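Local coordinates for protein dipicolinate synthase, B chain (Bacillus cereus, PDB 3MCU) that probably works together with the DpaA subunit to oxidise dihydrodipicolinate to dipicolinate with NADP(+) during sporulation, at residues G5-F10 and K82-C87; G11-H16 and M88-L93; N71-A76 and D107-M112; N131-L136 and N165-R170; V153-D158 and Q188-E193. All coordinates share one frame; numbering follows the deposited sequence.

Interactions 1 and 2 are successive parts of one seam, the parallel pairing of strands 7-12 and 87-94: interaction 1 is its partly exposed entry, bound by polar groups, and interaction 2 its buried continuation near the chain centre, ending at a phosphate. Interaction 3 lies on a helical layer, where two capped helix starts meet without a hydrogen bond; its Val-110 packs against Gly-11 and Ile-90 of interaction 2. Interactions 4 and 5 lie at the other end of the sheet, their centres about 11 Å apart, and join through Ser-166 with Asp-158. Both bury mixed backbone and apolar contacts, include bridging waters, and touch the fourth subunit.

Interaction 1: residues G5-F10 and K82-C87; sequences GKRIGF and KIPLDC
The carbonyl oxygen of Arg-7 is gripped by two consecutive backbone amides of the loop 82-87: Asp-86 N at 2.8 Å from Arg-7 O, in the carbonyl plane, and more weakly Cys-87 N. This is the entry to a parallel strand pair in the alpha/beta fold of the Flavoprotein family, with a flavodoxin-like strand order in which strand 7-12 lies between strands 35-40 and 87-94. Asp-86 also answers in the reverse direction. Its OD2 accepts from Arg-7 N at 2.7 Å with an N-H...O angle of 169°, the amide arriving on the anti side of the carboxylate and 25° out of its plane. One residue is thus held at both its N-H and its C=O by the same aspartate. The Lys-6 ammonium stays near this carboxylate without touching it, and would probably favour its charged form.

The Arg-7 side chain leaves with CG anti to the backbone N and bends at chi3 (-65°), which carries the guanidinium along the loop to Pro-84. There NH2 donates to Pro-84 O at 2.9 Å, the acceptor lying nearly in the guanidinium plane. Ile-83 CG2 covers one face of the group, while Arg-7 NE forms a salt bridge with Glu-35, so two different nitrogens of the guanidinium tie the loop and strand 35-40 together.

Further along, regular pairing begins at Ile-8 with Cys-87. Gly-9 N donates to Cys-87 O at 2.8 Å, and the same oxygen receives an Ile-8 CA-H contact. Leu-85 packs at right angles to the arginine chain, its CD2 3.7 Å from Arg-7 CG, and its other methyl, CD1, rests 3.8 Å from Gly-9 CA.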
# COMPACT_ATOMS: atom_id res chain seq x y z
N GLY D 5 -12.73 -32.66 -18.25
CA GLY D 5 -13.54 -31.73 -19.02
C GLY D 5 -13.27 -30.24 -18.80
O GLY D 5 -13.78 -29.42 -19.55
N LYS D 6 -12.48 -29.90 -17.79
CA LYS D 6 -12.20 -28.48 -17.48
C LYS D 6 -11.26 -27.89 -18.52
O LYS D 6 -10.38 -28.58 -19.01
CB LYS D 6 -11.58 -28.33 -16.10
CG LYS D 6 -12.44 -28.78 -14.96
CD LYS D 6 -13.73 -27.99 -14.89
CE LYS D 6 -14.69 -28.61 -13.88
NZ LYS D 6 -15.95 -27.81 -13.78
N ARG D 7 -11.43 -26.62 -18.85
CA ARG D 7 -10.47 -25.93 -19.69
C ARG D 7 -9.45 -25.18 -18.81
O ARG D 7 -9.79 -24.23 -18.11
CB ARG D 7 -11.16 -25.00 -20.70
CG ARG D 7 -10.21 -24.24 -21.63
CD ARG D 7 -10.97 -23.25 -22.54
NE ARG D 7 -11.87 -23.93 -23.46
CZ ARG D 7 -13.17 -23.64 -23.61
NH1 ARG D 7 -13.90 -24.32 -24.47
NH2 ARG D 7 -13.73 -22.67 -22.89
N ILE D 8 -8.21 -25.63 -18.85
CA ILE D 8 -7.21 -25.15 -17.91
C ILE D 8 -6.03 -24.50 -18.63
O ILE D 8 -5.37 -25.13 -19.47
CB ILE D 8 -6.72 -26.29 -17.01
CG1 ILE D 8 -7.89 -26.82 -16.18
CG2 ILE D 8 -5.58 -25.84 -16.08
CD1 ILE D 8 -7.54 -28.04 -15.40
N GLY D 9 -5.79 -23.24 -18.30
CA GLY D 9 -4.66 -22.52 -18.85
C GLY D 9 -3.43 -22.88 -18.04
O GLY D 9 -3.52 -23.08 -16.83
N PHE D 10 -2.30 -22.98 -18.70
CA PHE D 10 -1.06 -23.28 -18.02
C PHE D 10 0.01 -22.35 -18.54
O PHE D 10 0.47 -22.47 -19.69
CB PHE D 10 -0.67 -24.75 -18.20
CG PHE D 10 0.24 -25.27 -17.13
CD1 PHE D 10 -0.22 -26.19 -16.20
CD2 PHE D 10 1.54 -24.82 -17.02
CE1 PHE D 10 0.62 -26.65 -15.19
CE2 PHE D 10 2.38 -25.28 -16.02
CZ PHE D 10 1.91 -26.19 -15.11
N LYS D 82 -13.89 -14.97 -25.51
CA LYS D 82 -14.13 -16.04 -26.47
C LYS D 82 -13.94 -17.46 -25.95
O LYS D 82 -14.86 -18.26 -26.04
CB LYS D 82 -13.33 -15.81 -27.75
CG LYS D 82 -13.50 -14.40 -28.27
CD LYS D 82 -13.46 -14.30 -29.79
CE LYS D 82 -13.90 -12.89 -30.21
NZ LYS D 82 -14.05 -12.75 -31.70
N ILE D 83 -12.76 -17.75 -25.41
CA ILE D 83 -12.48 -19.09 -24.89
C ILE D 83 -12.17 -19.09 -23.39
O ILE D 83 -11.04 -19.28 -22.98
CB ILE D 83 -11.30 -19.74 -25.64
CG1 ILE D 83 -10.48 -18.67 -26.37
CG2 ILE D 83 -11.81 -20.78 -26.65
CD1 ILE D 83 -9.07 -19.18 -26.77
N PRO D 84 -13.20 -18.91 -22.56
CA PRO D 84 -12.92 -18.72 -21.14
C PRO D 84 -12.41 -19.97 -20.44
O PRO D 84 -12.96 -21.05 -20.61
CB PRO D 84 -14.28 -18.30 -20.56
CG PRO D 84 -15.28 -18.80 -21.55
CD PRO D 84 -14.63 -18.76 -22.89
N LEU D 85 -11.35 -19.81 -19.66
CA LEU D 85 -10.78 -20.92 -18.92
C LEU D 85 -11.60 -21.14 -17.68
O LEU D 85 -12.16 -20.19 -17.11
CB LEU D 85 -9.33 -20.62 -18.52
CG LEU D 85 -8.40 -20.18 -19.65
CD1 LEU D 85 -7.08 -19.57 -19.09
CD2 LEU D 85 -8.13 -21.36 -20.56
N ASP D 86 -11.68 -22.39 -17.26
CA ASP D 86 -12.24 -22.71 -15.96
C ASP D 86 -11.23 -22.43 -14.85
O ASP D 86 -11.58 -22.15 -13.71
CB ASP D 86 -12.63 -24.20 -15.95
CG ASP D 86 -13.74 -24.50 -16.93
OD1 ASP D 86 -14.72 -23.74 -16.95
OD2 ASP D 86 -13.63 -25.49 -17.69
N CYS D 87 -9.95 -22.51 -15.20
CA CYS D 87 -8.89 -22.21 -14.27
C CYS D 87 -7.64 -21.81 -15.05
O CYS D 87 -7.35 -22.36 -16.11
CB CYS D 87 -8.58 -23.42 -13.38
SG CYS D 87 -7.37 -23.07 -12.10

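Interaction 2: residues G11-H16 and M88-L93; sequences GFTGSH and MVIAPL. With PO4 (phosphate ion), chain J.
A cis peptide bond precedes Pro-92, and the turned chain offers the carbonyl of that proline to Thr-13 across the contact. Thr-13 OG1 donates to Pro-92 O at 2.9 Å, tilted 32° from the carbonyl plane, and Thr-13 N makes a weak second bond to the same oxygen. The threonine hydroxyl lies between its backbone N and carbonyl carbon (chi1 65°), a rotation that points it at the proline and also lets it bond to Thr-94 N. This fixes the side chain from two directions and sends its methyl toward Ile-90, where Thr-13 CG2 and Ile-90 CG2 stand 4.1 Å apart.

Before this corner the two strands pair regularly. Gly-11 N donates to Val-89 O at 2.8 Å and Ala-91 N to Gly-11 O at 2.9 Å, both bonds nearly straight, so that Gly-11 pairs with Ile-90 in parallel register. Over Gly-11 comes the methyl end of the selenomethionine Met-88, bent at chi2, with CE 3.6 Å from Gly-11 N. That methyl occupies the side of Gly-11 where a CB would lie, so the missing side chain lets Met-88 reach the backbone. On the next residue, Phe-12 CB sits 4.1 Å from Pro-92 CD, and the ring of Phe-12 meets Tyr-19 edge-to-face.

Past the strand end, Gly-14 N donates to phosphate O1 at 3.2 Å. Ser-41, Thr-94, Asn-96 and Ser-97 complete the anion's shell. The ion probably came from the crystallisation liquor, but an anion held where strands 7-12 and 87-94 end and helix 95-102 begins is consistent with the cofactor-phosphate site of flavodoxin-like folds.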
# COMPACT_ATOMS: atom_id res chain seq x y z
N GLY D 11 0.38 -21.39 -17.71
CA GLY D 11 1.37 -20.39 -18.07
C GLY D 11 2.63 -20.61 -17.28
O GLY D 11 2.61 -21.20 -16.19
N PHE D 12 3.75 -20.18 -17.84
CA PHE D 12 5.01 -20.30 -17.12
C PHE D 12 5.89 -19.12 -17.42
O PHE D 12 5.91 -18.60 -18.53
CB PHE D 12 5.72 -21.62 -17.42
CG PHE D 12 5.37 -22.21 -18.74
CD1 PHE D 12 6.16 -21.97 -19.85
CD2 PHE D 12 4.24 -22.99 -18.89
CE1 PHE D 12 5.84 -22.51 -21.07
CE2 PHE D 12 3.89 -23.53 -20.12
CZ PHE D 12 4.70 -23.29 -21.21
N THR D 13 6.61 -18.70 -16.39
CA THR D 13 7.38 -17.47 -16.41
C THR D 13 8.80 -17.79 -15.99
O THR D 13 9.03 -18.75 -15.25
CB THR D 13 6.77 -16.43 -15.42
OG1 THR D 13 6.88 -16.90 -14.08
CG2 THR D 13 5.29 -16.22 -15.74
N GLY D 14 9.76 -17.00 -16.48
CA GLY D 14 11.16 -17.13 -16.10
C GLY D 14 12.04 -17.90 -17.07
O GLY D 14 11.70 -18.06 -18.24
N SER D 15 13.17 -18.37 -16.57
CA SER D 15 14.11 -19.20 -17.34
C SER D 15 13.44 -20.46 -17.89
O SER D 15 12.50 -20.98 -17.30
CB SER D 15 15.30 -19.59 -16.46
OG SER D 15 16.17 -20.47 -17.14
N HIS D 16 13.94 -20.94 -19.03
CA HIS D 16 13.37 -22.11 -19.69
C HIS D 16 13.71 -23.42 -18.97
O HIS D 16 12.84 -24.27 -18.75
CB HIS D 16 13.84 -22.20 -21.15
CG HIS D 16 13.73 -20.91 -21.91
ND1 HIS D 16 14.66 -20.52 -22.85
CD2 HIS D 16 12.79 -19.93 -21.88
CE1 HIS D 16 14.31 -19.36 -23.36
NE2 HIS D 16 13.18 -18.97 -22.79
N MSE D 88 -6.93 -20.82 -14.52
CA MSE D 88 -5.62 -20.43 -15.05
C MSE D 88 -4.57 -20.84 -14.02
O MSE D 88 -4.68 -20.49 -12.85
CB MSE D 88 -5.59 -18.91 -15.30
CG MSE D 88 -4.24 -18.36 -15.77
SE MSE D 88 -3.69 -19.09 -17.51
CE MSE D 88 -1.79 -18.55 -17.53
N VAL D 89 -3.57 -21.61 -14.46
CA VAL D 89 -2.42 -21.96 -13.62
C VAL D 89 -1.21 -21.18 -14.08
O VAL D 89 -0.97 -21.05 -15.28
CB VAL D 89 -2.05 -23.46 -13.75
CG1 VAL D 89 -0.75 -23.76 -12.99
CG2 VAL D 89 -3.17 -24.35 -13.26
N ILE D 90 -0.45 -20.62 -13.14
CA ILE D 90 0.86 -20.07 -13.45
C ILE D 90 1.91 -20.80 -12.61
O ILE D 90 1.86 -20.79 -11.39
CB ILE D 90 0.96 -18.56 -13.18
CG1 ILE D 90 -0.19 -17.79 -13.83
CG2 ILE D 90 2.33 -18.02 -13.63
CD1 ILE D 90 -0.18 -16.27 -13.50
N ALA D 91 2.86 -21.45 -13.28
CA ALA D 91 3.79 -22.29 -12.56
C ALA D 91 4.96 -22.67 -13.46
O ALA D 91 4.76 -23.30 -14.49
CB ALA D 91 3.06 -23.55 -12.06
N PRO D 92 6.17 -22.26 -13.07
CA PRO D 92 6.42 -21.46 -11.87
C PRO D 92 6.02 -20.00 -12.02
O PRO D 92 5.93 -19.47 -13.12
CB PRO D 92 7.95 -21.55 -11.70
CG PRO D 92 8.46 -21.74 -13.08
CD PRO D 92 7.42 -22.59 -13.78
N LEU D 93 5.77 -19.36 -10.89
CA LEU D 93 5.48 -17.94 -10.86
C LEU D 93 6.70 -17.24 -10.26
O LEU D 93 7.00 -17.40 -9.08
CB LEU D 93 4.26 -17.70 -9.97
CG LEU D 93 3.43 -16.41 -10.08
CD1 LEU D 93 3.44 -15.65 -8.77
CD2 LEU D 93 3.83 -15.54 -11.25
P PO4 J . 9.15 -13.03 -16.19
O1 PO4 J . 8.42 -14.10 -16.99
O2 PO4 J . 10.07 -13.64 -15.15
O3 PO4 J . 9.94 -12.16 -17.15
O4 PO4 J . 8.18 -12.16 -15.43

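Interaction 3: residues N71-A76 and D107-M112; sequences NSIVGA and DSPVLM
Ile-73 lays its branches over the start of the helix that begins at Pro-109: its CG2 meets the terminal methyl of the selenomethionine Met-112, CE, at 3.5 Å, and its CD1 lies 3.7 Å from Asp-107 C. The motif is a meeting of two helix N-termini, the short weakly bonded helix 73-76 and helix 109-118, on one flank of the alpha/beta fold. Ile-73 and Met-112 cross at about a right angle. The selenomethionine is bent at both chi2 and chi3 (66° and 73°), a fold that turns CE back over the isoleucine.

Each helix is closed by a serine at its N-cap. Ser-72 OG accepts from Gly-75 N at 3.0 Å, and Ser-108 OG accepts from Leu-111 N at 3.2 Å with an N-H...O angle of 169°. The caps satisfy amides inside their own segments, and no hydrogen bond crosses between the two; the joint is made by apolar contacts.

Pro-109 wedges into the approach to the shorter helix, its CG 3.6 Å from Asn-71 C, and it also touches Val-39 of strand 35-40. Nearby, Asp-107 packs on Asn-96 of the second subunit, which places this edge at a subunit boundary. Further along the short helix, the methyl of Ala-76 touches both a polar and an apolar neighbour: CB is 3.5 Å from Pro-109 O and 3.7 Å from Met-112 CG.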
# COMPACT_ATOMS: atom_id res chain seq x y z
N ASN D 71 1.34 -16.94 -27.09
CA ASN D 71 2.67 -16.34 -26.94
C ASN D 71 2.68 -14.85 -27.26
O ASN D 71 3.73 -14.28 -27.54
CB ASN D 71 3.68 -17.06 -27.83
CG ASN D 71 3.30 -17.01 -29.30
OD1 ASN D 71 2.33 -16.36 -29.68
ND2 ASN D 71 4.08 -17.69 -30.14
N SER D 72 1.51 -14.23 -27.23
CA SER D 72 1.42 -12.79 -27.33
C SER D 72 0.27 -12.30 -26.48
O SER D 72 -0.72 -13.02 -26.24
CB SER D 72 1.23 -12.34 -28.78
OG SER D 72 -0.04 -12.70 -29.27
N ILE D 73 0.40 -11.07 -26.01
CA ILE D 73 -0.64 -10.42 -25.24
C ILE D 73 -1.96 -10.42 -26.00
O ILE D 73 -3.02 -10.65 -25.43
CB ILE D 73 -0.21 -8.99 -24.85
CG1 ILE D 73 1.08 -9.05 -24.01
CG2 ILE D 73 -1.31 -8.27 -24.11
CD1 ILE D 73 1.73 -7.71 -23.74
N VAL D 74 -1.90 -10.19 -27.31
CA VAL D 74 -3.12 -10.14 -28.11
C VAL D 74 -3.73 -11.54 -28.28
O VAL D 74 -4.95 -11.69 -28.32
CB VAL D 74 -2.87 -9.47 -29.49
CG1 VAL D 74 -4.09 -9.59 -30.38
CG2 VAL D 74 -2.51 -8.00 -29.29
N GLY D 75 -2.89 -12.56 -28.35
CA GLY D 75 -3.35 -13.93 -28.41
C GLY D 75 -3.96 -14.41 -27.11
O GLY D 75 -4.58 -15.46 -27.05
N ALA D 76 -3.79 -13.62 -26.05
CA ALA D 76 -4.29 -13.98 -24.73
C ALA D 76 -5.63 -13.31 -24.44
O ALA D 76 -6.48 -13.88 -23.76
CB ALA D 76 -3.28 -13.63 -23.66
N ASP D 107 1.91 -6.93 -18.99
CA ASP D 107 2.86 -6.80 -20.10
C ASP D 107 3.49 -8.13 -20.53
O ASP D 107 4.64 -8.16 -20.99
CB ASP D 107 3.93 -5.74 -19.76
CG ASP D 107 4.73 -6.09 -18.52
OD1 ASP D 107 4.80 -7.28 -18.15
OD2 ASP D 107 5.30 -5.16 -17.91
N SER D 108 2.74 -9.21 -20.40
CA SER D 108 3.20 -10.53 -20.82
C SER D 108 2.00 -11.40 -21.13
O SER D 108 0.92 -11.16 -20.61
CB SER D 108 4.07 -11.18 -19.73
OG SER D 108 3.30 -12.00 -18.86
N PRO D 109 2.17 -12.40 -22.00
CA PRO D 109 1.05 -13.28 -22.40
C PRO D 109 0.39 -13.95 -21.20
O PRO D 109 -0.85 -14.07 -21.13
CB PRO D 109 1.74 -14.31 -23.29
CG PRO D 109 2.88 -13.54 -23.90
CD PRO D 109 3.38 -12.64 -22.80
N VAL D 110 1.21 -14.35 -20.25
CA VAL D 110 0.74 -15.08 -19.08
C VAL D 110 -0.04 -14.18 -18.11
O VAL D 110 -1.07 -14.59 -17.58
CB VAL D 110 1.92 -15.78 -18.37
CG1 VAL D 110 1.49 -16.35 -17.03
CG2 VAL D 110 2.47 -16.86 -19.27
N LEU D 111 0.46 -12.96 -17.89
CA LEU D 111 -0.23 -12.00 -17.05
C LEU D 111 -1.58 -11.59 -17.65
O LEU D 111 -2.57 -11.41 -16.92
CB LEU D 111 0.63 -10.74 -16.83
CG LEU D 111 1.95 -10.84 -16.03
CD1 LEU D 111 2.83 -9.63 -16.29
CD2 LEU D 111 1.72 -11.00 -14.55
N MSE D 112 -1.62 -11.41 -18.96
CA MSE D 112 -2.86 -11.05 -19.63
C MSE D 112 -3.87 -12.20 -19.55
O MSE D 112 -5.08 -11.97 -19.42
CB MSE D 112 -2.62 -10.65 -21.09
CG MSE D 112 -3.90 -10.45 -21.87
SE MSE D 112 -4.95 -8.91 -21.21
CE MSE D 112 -3.84 -7.47 -21.89

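Interaction 4: residues N131-L136 and N165-R170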
# COMPACT_ATOMS: atom_id res chain seq x y z
N ASN D 131 13.20 -15.71 -4.36
CA ASN D 131 14.11 -15.60 -3.22
C ASN D 131 13.89 -14.34 -2.38
O ASN D 131 14.60 -14.11 -1.40
CB ASN D 131 15.58 -15.71 -3.68
CG ASN D 131 16.06 -14.47 -4.46
OD1 ASN D 131 15.55 -13.37 -4.26
ND2 ASN D 131 17.05 -14.66 -5.33
N ASP D 132 12.89 -13.53 -2.76
CA ASP D 132 12.54 -12.33 -1.98
C ASP D 132 11.13 -12.37 -1.41
O ASP D 132 10.58 -11.34 -1.05
CB ASP D 132 12.75 -11.02 -2.76
CG ASP D 132 11.92 -10.93 -4.05
OD1 ASP D 132 11.07 -11.80 -4.33
OD2 ASP D 132 12.14 -9.96 -4.81
N ALA D 133 10.56 -13.57 -1.33
CA ALA D 133 9.19 -13.73 -0.85
C ALA D 133 8.96 -13.16 0.55
O ALA D 133 7.87 -12.65 0.83
CB ALA D 133 8.76 -15.20 -0.92
N LEU D 134 9.95 -13.26 1.43
CA LEU D 134 9.83 -12.72 2.79
C LEU D 134 10.60 -11.42 2.92
O LEU D 134 10.84 -10.92 4.02
CB LEU D 134 10.34 -13.70 3.85
CG LEU D 134 9.69 -15.08 4.04
CD1 LEU D 134 10.59 -15.96 4.93
CD2 LEU D 134 8.26 -14.99 4.61
N GLY D 135 11.02 -10.87 1.78
CA GLY D 135 11.59 -9.54 1.76
C GLY D 135 10.57 -8.60 1.12
O GLY D 135 9.41 -8.55 1.54
N LEU D 136 11.00 -7.89 0.09
CA LEU D 136 10.13 -6.93 -0.59
C LEU D 136 8.91 -7.55 -1.29
O LEU D 136 7.94 -6.85 -1.56
CB LEU D 136 10.93 -6.11 -1.60
CG LEU D 136 11.77 -4.97 -1.04
CD1 LEU D 136 12.67 -4.40 -2.13
CD2 LEU D 136 10.87 -3.89 -0.42
N ASN D 165 15.17 -15.53 2.63
CA ASN D 165 13.89 -14.90 2.27
C ASN D 165 13.13 -15.65 1.18
O ASN D 165 12.11 -15.17 0.70
CB ASN D 165 14.07 -13.43 1.89
CG ASN D 165 14.40 -12.53 3.09
OD1 ASN D 165 14.30 -12.96 4.25
ND2 ASN D 165 14.79 -11.29 2.82
N SER D 166 13.63 -16.83 0.80
CA SER D 166 13.05 -17.60 -0.30
C SER D 166 11.81 -18.45 0.07
O SER D 166 11.77 -19.09 1.12
CB SER D 166 14.10 -18.47 -0.99
OG SER D 166 13.57 -19.11 -2.14
N MSE D 167 10.80 -18.42 -0.79
CA MSE D 167 9.69 -19.35 -0.68
C MSE D 167 9.30 -19.88 -2.06
O MSE D 167 9.43 -19.19 -3.06
CB MSE D 167 8.50 -18.76 0.08
CG MSE D 167 8.85 -18.44 1.54
SE MSE D 167 7.27 -18.17 2.66
CE MSE D 167 6.54 -16.63 1.70
N VAL D 168 8.84 -21.13 -2.07
CA VAL D 168 8.66 -21.91 -3.28
C VAL D 168 7.55 -22.91 -3.01
O VAL D 168 7.47 -23.49 -1.93
CB VAL D 168 9.94 -22.69 -3.64
CG1 VAL D 168 9.71 -23.56 -4.87
CG2 VAL D 168 11.12 -21.75 -3.87
N ALA D 169 6.67 -23.08 -3.99
CA ALA D 169 5.57 -24.02 -3.84
C ALA D 169 6.06 -25.47 -3.90
O ALA D 169 7.08 -25.76 -4.50
CB ALA D 169 4.55 -23.78 -4.92
N ARG D 170 5.30 -26.35 -3.27
CA ARG D 170 5.41 -27.78 -3.52
C ARG D 170 4.67 -28.08 -4.82
O ARG D 170 3.46 -28.32 -4.80
CB ARG D 170 4.81 -28.58 -2.35
CG ARG D 170 5.57 -28.46 -1.01
CD ARG D 170 4.89 -29.24 0.11
NE ARG D 170 4.76 -30.65 -0.24
CZ ARG D 170 3.98 -31.52 0.40
NH1 ARG D 170 3.93 -32.76 -0.02
NH2 ARG D 170 3.27 -31.14 1.46
O HOH W 1 16.68 -15.04 0.49
O HOH W 2 13.13 -9.72 5.23
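Hydrogen bonding centres on the carbonyl of Asn-165, which points into the turn 132-135. Leu-134 N donates to Asn-165 O at 3.0 Å with an N-H...O angle of 161°; Ala-133 N is equally near, but its angle is too poor for a bond. The turn is type I, closed by Gly-135 N to Asp-132 O at 2.9 Å, and the amide of its third residue, Leu-134, is the one that meets the carbonyl.

Two waters extend the polar contact on the asparagine side. One accepts from Asn-165 N at 2.7 Å and donates to Asn-131 O. The other donates to Leu-134 O and accepts, weakly, from Asn-165 ND2. With CG anti to its own carbonyl carbon (chi1 -71°), the Asn-165 side chain lies alongside the turn, ND2 next to Gly-135 CA.

Van der Waals contact comes from Ser-166 and the selenomethionine Met-167. Ser-166 CB rests 3.6 Å from Asn-131 CA, while its hydroxyl is bonded to Asp-158. Met-167 bends at chi3 and grips both turn residues: its CB is 3.7 Å from Ala-133 CB, and its CE is 3.8 Å from Leu-134 CD2, the two longer chains crossing near a right angle. The same pair faces the fourth subunit, whose Met-142 touches Met-167 and whose Met-145 touches Leu-134.

The loop after strand 124-130 is thereby joined to the start of the antiparallel strand 167-169. The chemistry divides by position: backbone and water bonds fix the loop near Asn-165, whereas the Leu-134 and Met-167 side chains supply an apolar patch to a subunit interface.

Interaction 5: residues V153-D158 and Q188-E193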
# COMPACT_ATOMS: atom_id res chain seq x y z
N VAL D 153 -0.65 -22.81 -4.61
CA VAL D 153 -0.12 -24.13 -4.33
C VAL D 153 0.63 -23.98 -3.01
O VAL D 153 1.42 -23.03 -2.86
CB VAL D 153 0.83 -24.59 -5.45
CG1 VAL D 153 1.40 -26.00 -5.15
CG2 VAL D 153 0.12 -24.56 -6.81
N PRO D 154 0.36 -24.86 -2.03
CA PRO D 154 1.04 -24.74 -0.73
C PRO D 154 2.54 -24.52 -0.89
O PRO D 154 3.17 -25.13 -1.76
CB PRO D 154 0.75 -26.10 -0.06
CG PRO D 154 -0.58 -26.52 -0.65
CD PRO D 154 -0.54 -26.04 -2.08
N PHE D 155 3.10 -23.65 -0.05
CA PHE D 155 4.47 -23.18 -0.25
C PHE D 155 5.14 -22.88 1.08
O PHE D 155 4.48 -22.79 2.13
CB PHE D 155 4.47 -21.90 -1.09
CG PHE D 155 3.77 -20.74 -0.42
CD1 PHE D 155 4.48 -19.87 0.42
CD2 PHE D 155 2.42 -20.51 -0.63
CE1 PHE D 155 3.84 -18.82 1.04
CE2 PHE D 155 1.77 -19.43 -0.02
CZ PHE D 155 2.47 -18.59 0.82
N GLY D 156 6.45 -22.70 1.03
CA GLY D 156 7.23 -22.33 2.20
C GLY D 156 8.69 -22.08 1.88
O GLY D 156 9.08 -22.02 0.72
N GLN D 157 9.51 -21.95 2.92
CA GLN D 157 10.95 -21.81 2.75
C GLN D 157 11.58 -23.11 2.23
O GLN D 157 11.35 -24.18 2.79
CB GLN D 157 11.58 -21.40 4.07
CG GLN D 157 11.06 -20.06 4.57
CD GLN D 157 11.71 -19.62 5.86
OE1 GLN D 157 11.21 -19.90 6.95
NE2 GLN D 157 12.84 -18.92 5.75
N ASP D 158 12.35 -23.01 1.15
CA ASP D 158 13.02 -24.15 0.55
C ASP D 158 14.48 -24.24 0.99
O ASP D 158 15.15 -25.23 0.75
CB ASP D 158 12.99 -24.08 -0.98
CG ASP D 158 13.59 -22.77 -1.53
OD1 ASP D 158 14.30 -22.81 -2.55
OD2 ASP D 158 13.32 -21.69 -0.96
N GLN D 188 -5.60 -26.77 1.92
CA GLN D 188 -4.92 -26.61 3.21
C GLN D 188 -4.15 -27.88 3.56
O GLN D 188 -4.52 -28.96 3.13
CB GLN D 188 -5.93 -26.32 4.32
CG GLN D 188 -6.78 -25.06 4.14
CD GLN D 188 -5.97 -23.78 4.04
OE1 GLN D 188 -6.50 -22.76 3.64
NE2 GLN D 188 -4.69 -23.83 4.42
N PRO D 189 -3.06 -27.75 4.34
CA PRO D 189 -2.44 -26.49 4.79
C PRO D 189 -1.73 -25.76 3.67
O PRO D 189 -1.10 -26.38 2.82
CB PRO D 189 -1.42 -26.95 5.85
CG PRO D 189 -1.15 -28.39 5.52
CD PRO D 189 -2.44 -28.93 4.97
N VAL D 190 -1.83 -24.43 3.66
CA VAL D 190 -1.27 -23.67 2.56
C VAL D 190 0.15 -23.21 2.88
O VAL D 190 0.97 -23.02 1.99
CB VAL D 190 -2.19 -22.49 2.15
CG1 VAL D 190 -2.11 -21.36 3.18
CG2 VAL D 190 -1.82 -21.96 0.76
N VAL D 191 0.45 -23.07 4.17
CA VAL D 191 1.79 -22.69 4.59
C VAL D 191 2.54 -23.92 5.12
O VAL D 191 2.10 -24.54 6.08
CB VAL D 191 1.75 -21.58 5.66
CG1 VAL D 191 3.17 -21.18 6.10
CG2 VAL D 191 0.99 -20.36 5.12
N VAL D 192 3.64 -24.28 4.48
CA VAL D 192 4.32 -25.55 4.79
C VAL D 192 5.83 -25.44 4.90
O VAL D 192 6.42 -24.43 4.55
CB VAL D 192 4.02 -26.62 3.73
CG1 VAL D 192 2.54 -26.93 3.68
CG2 VAL D 192 4.52 -26.17 2.37
N GLU D 193 6.44 -26.51 5.41
CA GLU D 193 7.90 -26.59 5.46
C GLU D 193 8.42 -27.25 4.19
O GLU D 193 8.65 -28.46 4.12
CB GLU D 193 8.39 -27.30 6.73
CG GLU D 193 8.05 -26.50 7.99
CD GLU D 193 8.39 -27.24 9.27
OE1 GLU D 193 8.99 -28.34 9.19
OE2 GLU D 193 8.04 -26.73 10.36
O HOH W 3 8.62 -22.99 5.41
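Phe-155 is held at both its backbone groups, and this is the tight part of the contact. Its N donates to Val-190 O at 3.0 Å (159° at the hydrogen), and its O accepts from Val-192 N at 2.9 Å, the donor standing 37° above the carbonyl plane. These two bonds define a single beta bridge between Phe-155 and Val-191.

Apolar groups close in around it. With Val-192 CG1 anti to the carbonyl carbon (chi1 -62°), CG2 falls between the residue's own N and C, and lies 3.4 Å from Phe-155 O. Pro-154 CB comes equally near to Pro-189 O, just after a cis peptide bond. Gly-156 adds a fairly straight CA-H contact, its CA 3.3 Å from Val-192 O.

Beyond Gly-156 the chains part and direct bonding stops. A water takes over, accepting from Gln-157 N and donating to Val-192 O, at 2.8 Å from each. The Gln-157 side chain instead reaches the fourth subunit, where its OE1 accepts from Val-191 N; the reciprocal bond ties Val-191 N here to Gln-157 OE1 of that subunit.

Within the fold, the loop 188-193 runs beside the end of strand 150-156. Strand 167-169 pairs with that strand through Pro-154 and Gly-156, the Phe-155 ring packs on Met-167 and on Val-128 of strand 124-130, and Pro-154 touches Thr-177 of helix 174-181.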